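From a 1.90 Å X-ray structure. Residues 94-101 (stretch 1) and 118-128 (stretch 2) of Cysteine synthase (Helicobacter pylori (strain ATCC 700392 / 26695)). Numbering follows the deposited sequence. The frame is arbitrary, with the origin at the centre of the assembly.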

ATOM      1  N   PHE A  94       7.627  -3.532 -20.957  1.00 50.91           N
ATOM      2  CA  PHE A  94       8.687  -2.954 -20.144  1.00 50.31           C
ATOM      3  C   PHE A  94       9.970  -3.778 -20.312  1.00 54.11           C
ATOM      4  O   PHE A  94       9.953  -5.012 -20.322  1.00 54.87           O
ATOM      5  CB  PHE A  94       8.234  -2.785 -18.695  1.00 46.95           C
ATOM      6  CG  PHE A  94       7.007  -1.921 -18.605  1.00 44.80           C
ATOM      7  CD1 PHE A  94       7.025  -0.615 -19.057  1.00 45.91           C
ATOM      8  CD2 PHE A  94       5.819  -2.420 -18.114  1.00 44.85           C
ATOM      9  CE1 PHE A  94       5.895   0.185 -18.996  1.00 43.65           C
ATOM     10  CE2 PHE A  94       4.680  -1.631 -18.078  1.00 42.56           C
ATOM     11  CZ  PHE A  94       4.715  -0.339 -18.537  1.00 42.76           C
ATOM     12  N   VAL A  95      11.085  -3.052 -20.482  1.00 56.13           N
ATOM     13  CA  VAL A  95      12.403  -3.658 -20.582  1.00 56.95           C
ATOM     14  C   VAL A  95      13.138  -3.390 -19.269  1.00 55.87           C
ATOM     15  O   VAL A  95      13.365  -2.241 -18.893  1.00 52.33           O
ATOM     16  CB  VAL A  95      13.184  -3.140 -21.799  1.00 59.41           C
ATOM     17  CG1 VAL A  95      14.433  -3.983 -22.012  1.00 61.91           C
ATOM     18  CG2 VAL A  95      12.320  -3.123 -23.051  1.00 60.02           C
ATOM     19  N   VAL A  96      13.442  -4.484 -18.566  1.00 58.41           N
ATOM     20  CA  VAL A  96      13.943  -4.456 -17.204  1.00 57.50           C
ATOM     21  C   VAL A  96      15.178  -5.344 -17.137  1.00 59.78           C
ATOM     22  O   VAL A  96      15.116  -6.504 -17.539  1.00 60.11           O
ATOM     23  CB  VAL A  96      12.870  -4.950 -16.220  1.00 58.80           C
ATOM     24  CG1 VAL A  96      13.393  -4.973 -14.787  1.00 59.13           C
ATOM     25  CG2 VAL A  96      11.603  -4.099 -16.316  1.00 57.06           C
ATOM     26  N   PRO A  97      16.302  -4.841 -16.607  1.00 59.42           N
ATOM     27  CA  PRO A  97      17.493  -5.653 -16.420  1.00 61.53           C
ATOM     28  C   PRO A  97      17.125  -6.829 -15.518  1.00 62.32           C
ATOM     29  O   PRO A  97      16.577  -6.611 -14.496  1.00 56.08           O
ATOM     30  CB  PRO A  97      18.388  -4.732 -15.590  1.00 60.13           C
ATOM     31  CG  PRO A  97      17.989  -3.379 -16.046  1.00 58.41           C
ATOM     32  CD  PRO A  97      16.489  -3.465 -16.189  1.00 56.37           C
ATOM     33  N   GLU A  98      17.488  -8.045 -15.905  1.00 69.61           N
ATOM     34  CA  GLU A  98      17.173  -9.218 -15.056  1.00 75.40           C
ATOM     35  C   GLU A  98      17.821  -9.029 -13.689  1.00 76.90           C
ATOM     36  O   GLU A  98      18.951  -8.633 -13.619  1.00 87.42           O
ATOM     37  CB  GLU A  98      17.709 -10.509 -15.673  1.00 78.83           C
ATOM     38  CG  GLU A  98      17.173 -10.773 -17.063  1.00 84.83           C
ATOM     39  N   LYS A  99      17.100  -9.286 -12.608  1.00 80.42           N
ATOM     40  CA  LYS A  99      17.748  -9.143 -11.285  1.00 80.48           C
ATOM     41  C   LYS A  99      17.630  -7.713 -10.749  1.00 75.10           C
ATOM     42  O   LYS A  99      18.164  -7.468  -9.682  1.00 79.23           O
ATOM     43  N   PHE A 100      16.953  -6.816 -11.457  1.00 76.79           N
ATOM     44  CA  PHE A 100      16.847  -5.415 -10.979  1.00 74.33           C
ATOM     45  C   PHE A 100      15.853  -5.422  -9.817  1.00 67.58           C
ATOM     46  O   PHE A 100      16.245  -5.075  -8.691  1.00 71.78           O
ATOM     47  CB  PHE A 100      16.446  -4.465 -12.102  1.00 80.94           C
ATOM     48  CG  PHE A 100      17.560  -3.527 -12.473  1.00 91.40           C
ATOM     49  CD1 PHE A 100      18.878  -3.918 -12.326  1.00 97.89           C
ATOM     50  CD2 PHE A 100      17.300  -2.252 -12.922  1.00 96.96           C
ATOM     51  CE1 PHE A 100      19.915  -3.059 -12.643  1.00100.66           C
ATOM     52  CE2 PHE A 100      18.333  -1.396 -13.260  1.00100.57           C
ATOM     53  CZ  PHE A 100      19.638  -1.803 -13.120  1.00100.85           C
ATOM     54  N   SER A 101      14.601  -5.764 -10.089  1.00 30.00           N
ATOM     55  CA  SER A 101      13.573  -5.754  -9.015  1.00 30.00           C
ATOM     56  C   SER A 101      12.505  -6.791  -9.366  1.00 30.00           C
ATOM     57  O   SER A 101      11.646  -6.475 -10.175  1.00 30.00           O
TER
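Stretch 2, residues 118-128: TPTSEGISGAI

Stretch 2 meets stretch 1 in two ways, first as a short parallel strand pairing at Thr-118 and then as a helix that packs on strand 94-97, packing the apolar side chains of Ile-124 and Ala-127 against it and the following turn. Residues 94-97 form the end of a strand, and Pro-97 to Phe-100 make a type II turn closed by Phe-100 N to Pro-97 O at 3.1 Å. Thr-118 lies beside Pro-97 in a parallel bridge, held on both sides of the proline: Thr-118 N donates to Val-96 O (3.2 Å), and Glu-98 N donates to Thr-118 O (2.7 Å) along a nearly linear path. As usual in a parallel bridge, the bonds come from the residues flanking Pro-97, so its lack of an amide hydrogen costs the pairing nothing; its CA makes a CA-H...O contact with Thr-118 O at 3.4 Å.

Past Pro-119 the chain turns through residues with helical torsions. Here Thr-120 OG1 donates to Glu-98 O; the modelled separation of 2.3 Å is very short for a hydrogen bond. Gly-123 follows with a positive phi of 59°, a value that favours glycine, and its O lies 3.5 Å from Pro-97 CG.

The helix that includes residues 124-128 then runs roughly antiparallel to strand 94-97, at 153° between their N-to-C directions, with the axes approaching to 7.2 Å. This close approach is accompanied by a small side chain at the interface: Ala-127 points toward the strand, its CB 3.9 Å from Val-95 CG1 and 4.0 Å from Pro-97 CD. Val-95 CG1 also reaches Thr-118 CG2 at 3.7 Å, so one methyl touches both the paired strand residue and the helix. Nearer the turn, Ile-124 CD1 lies 4.3 Å from Pro-97 CD and 4.2 Å from Phe-100 CE2, linking strand and turn to the same helix residue.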

ATOM      1  N   THR A 118      16.873  -7.850 -19.886  1.00 68.63           N
ATOM      2  CA  THR A 118      18.218  -7.697 -20.423  1.00 70.89           C
ATOM      3  C   THR A 118      19.232  -8.134 -19.361  1.00 71.71           C
ATOM      4  O   THR A 118      18.899  -8.235 -18.179  1.00 66.03           O
ATOM      5  CB  THR A 118      18.451  -6.244 -20.867  1.00 69.73           C
ATOM      6  OG1 THR A 118      18.122  -5.381 -19.771  1.00 63.36           O
ATOM      7  CG2 THR A 118      17.650  -5.882 -22.103  1.00 70.49           C
ATOM      8  N   PRO A 119      20.512  -8.399 -19.726  1.00 73.80           N
ATOM      9  CA  PRO A 119      21.524  -8.764 -18.736  1.00 74.54           C
ATOM     10  C   PRO A 119      21.730  -7.672 -17.658  1.00 73.02           C
ATOM     11  O   PRO A 119      21.624  -6.412 -17.918  1.00 75.82           O
ATOM     12  CB  PRO A 119      22.789  -9.006 -19.585  1.00 77.99           C
ATOM     13  CG  PRO A 119      22.237  -9.351 -20.954  1.00 79.77           C
ATOM     14  CD  PRO A 119      21.034  -8.437 -21.098  1.00 77.18           C
ATOM     15  N   THR A 120      21.976  -8.161 -16.426  1.00 70.97           N
ATOM     16  CA  THR A 120      22.140  -7.311 -15.264  1.00 70.75           C
ATOM     17  C   THR A 120      23.381  -6.433 -15.405  1.00 69.05           C
ATOM     18  O   THR A 120      23.367  -5.308 -14.933  1.00 65.71           O
ATOM     19  CB  THR A 120      22.256  -8.106 -13.955  1.00 73.39           C
ATOM     20  OG1 THR A 120      21.207  -9.069 -13.882  1.00 77.95           O
ATOM     21  CG2 THR A 120      22.175  -7.215 -12.733  1.00 70.26           C
ATOM     22  N   SER A 121      24.437  -6.970 -16.044  1.00 75.31           N
ATOM     23  CA  SER A 121      25.732  -6.298 -16.144  1.00 76.72           C
ATOM     24  C   SER A 121      25.701  -5.149 -17.170  1.00 80.13           C
ATOM     25  O   SER A 121      26.547  -4.252 -17.086  1.00 83.35           O
ATOM     26  CB  SER A 121      26.831  -7.286 -16.444  1.00 80.24           C
ATOM     27  OG  SER A 121      26.390  -8.288 -17.345  1.00 80.71           O
ATOM     28  N   GLU A 122      24.739  -5.164 -18.112  1.00 79.71           N
ATOM     29  CA  GLU A 122      24.553  -4.062 -19.070  1.00 78.49           C
ATOM     30  C   GLU A 122      23.727  -2.939 -18.427  1.00 72.03           C
ATOM     31  O   GLU A 122      23.550  -1.867 -19.018  1.00 70.41           O
ATOM     32  CB  GLU A 122      23.891  -4.554 -20.358  1.00 82.52           C
ATOM     33  CG  GLU A 122      24.754  -5.519 -21.150  1.00 87.73           C
ATOM     34  CD  GLU A 122      24.130  -5.961 -22.465  1.00 94.43           C
ATOM     35  OE1 GLU A 122      23.528  -5.099 -23.141  1.00 96.13           O
ATOM     36  OE2 GLU A 122      24.244  -7.163 -22.813  1.00 98.38           O
ATOM     37  N   GLY A 123      23.200  -3.209 -17.224  1.00 70.07           N
ATOM     38  CA  GLY A 123      22.492  -2.239 -16.408  1.00 64.35           C
ATOM     39  C   GLY A 123      21.275  -1.666 -17.116  1.00 61.88           C
ATOM     40  O   GLY A 123      20.674  -2.317 -17.984  1.00 59.77           O
ATOM     41  N   ILE A 124      20.938  -0.426 -16.754  1.00 56.89           N
ATOM     42  CA  ILE A 124      19.790   0.242 -17.294  1.00 58.32           C
ATOM     43  C   ILE A 124      20.043   0.616 -18.757  1.00 59.34           C
ATOM     44  O   ILE A 124      19.122   0.636 -19.560  1.00 58.22           O
ATOM     45  CB  ILE A 124      19.382   1.459 -16.431  1.00 56.57           C
ATOM     46  CG1 ILE A 124      17.961   1.907 -16.767  1.00 58.40           C
ATOM     47  CG2 ILE A 124      20.375   2.607 -16.539  1.00 58.50           C
ATOM     48  CD1 ILE A 124      16.900   0.831 -16.529  1.00 57.76           C
ATOM     49  N   SER A 125      21.303   0.889 -19.116  1.00 65.15           N
ATOM     50  CA  SER A 125      21.644   1.292 -20.468  1.00 65.93           C
ATOM     51  C   SER A 125      21.287   0.179 -21.457  1.00 68.64           C
ATOM     52  O   SER A 125      20.886   0.473 -22.577  1.00 72.05           O
ATOM     53  CB  SER A 125      23.107   1.678 -20.560  1.00 71.32           C
ATOM     54  OG  SER A 125      23.425   2.544 -19.483  1.00 71.65           O
ATOM     55  N   GLY A 126      21.476  -1.085 -21.052  1.00 67.33           N
ATOM     56  CA  GLY A 126      21.129  -2.247 -21.871  1.00 70.43           C
ATOM     57  C   GLY A 126      19.625  -2.318 -22.143  1.00 67.99           C
ATOM     58  O   GLY A 126      19.183  -2.599 -23.279  1.00 68.61           O
ATOM     59  N   ALA A 127      18.839  -2.017 -21.102  1.00 67.83           N
ATOM     60  CA  ALA A 127      17.382  -1.947 -21.200  1.00 66.24           C
ATOM     61  C   ALA A 127      16.964  -0.836 -22.181  1.00 67.42           C
ATOM     62  O   ALA A 127      16.102  -1.062 -23.052  1.00 68.24           O
ATOM     63  CB  ALA A 127      16.776  -1.753 -19.831  1.00 63.71           C
ATOM     64  N   ILE A 128      17.602   0.339 -22.068  1.00 67.45           N
ATOM     65  CA  ILE A 128      17.314   1.474 -22.965  1.00 70.81           C
ATOM     66  C   ILE A 128      17.561   1.064 -24.428  1.00 72.42           C
ATOM     67  O   ILE A 128      16.704   1.277 -25.289  1.00 70.56           O
ATOM     68  CB  ILE A 128      18.109   2.728 -22.560  1.00 71.41           C
ATOM     69  CG1 ILE A 128      17.618   3.266 -21.215  1.00 65.29           C
ATOM     70  CG2 ILE A 128      18.031   3.787 -23.645  1.00 73.48           C
ATOM     71  CD1 ILE A 128      18.611   4.125 -20.464  1.00 65.37           C
TER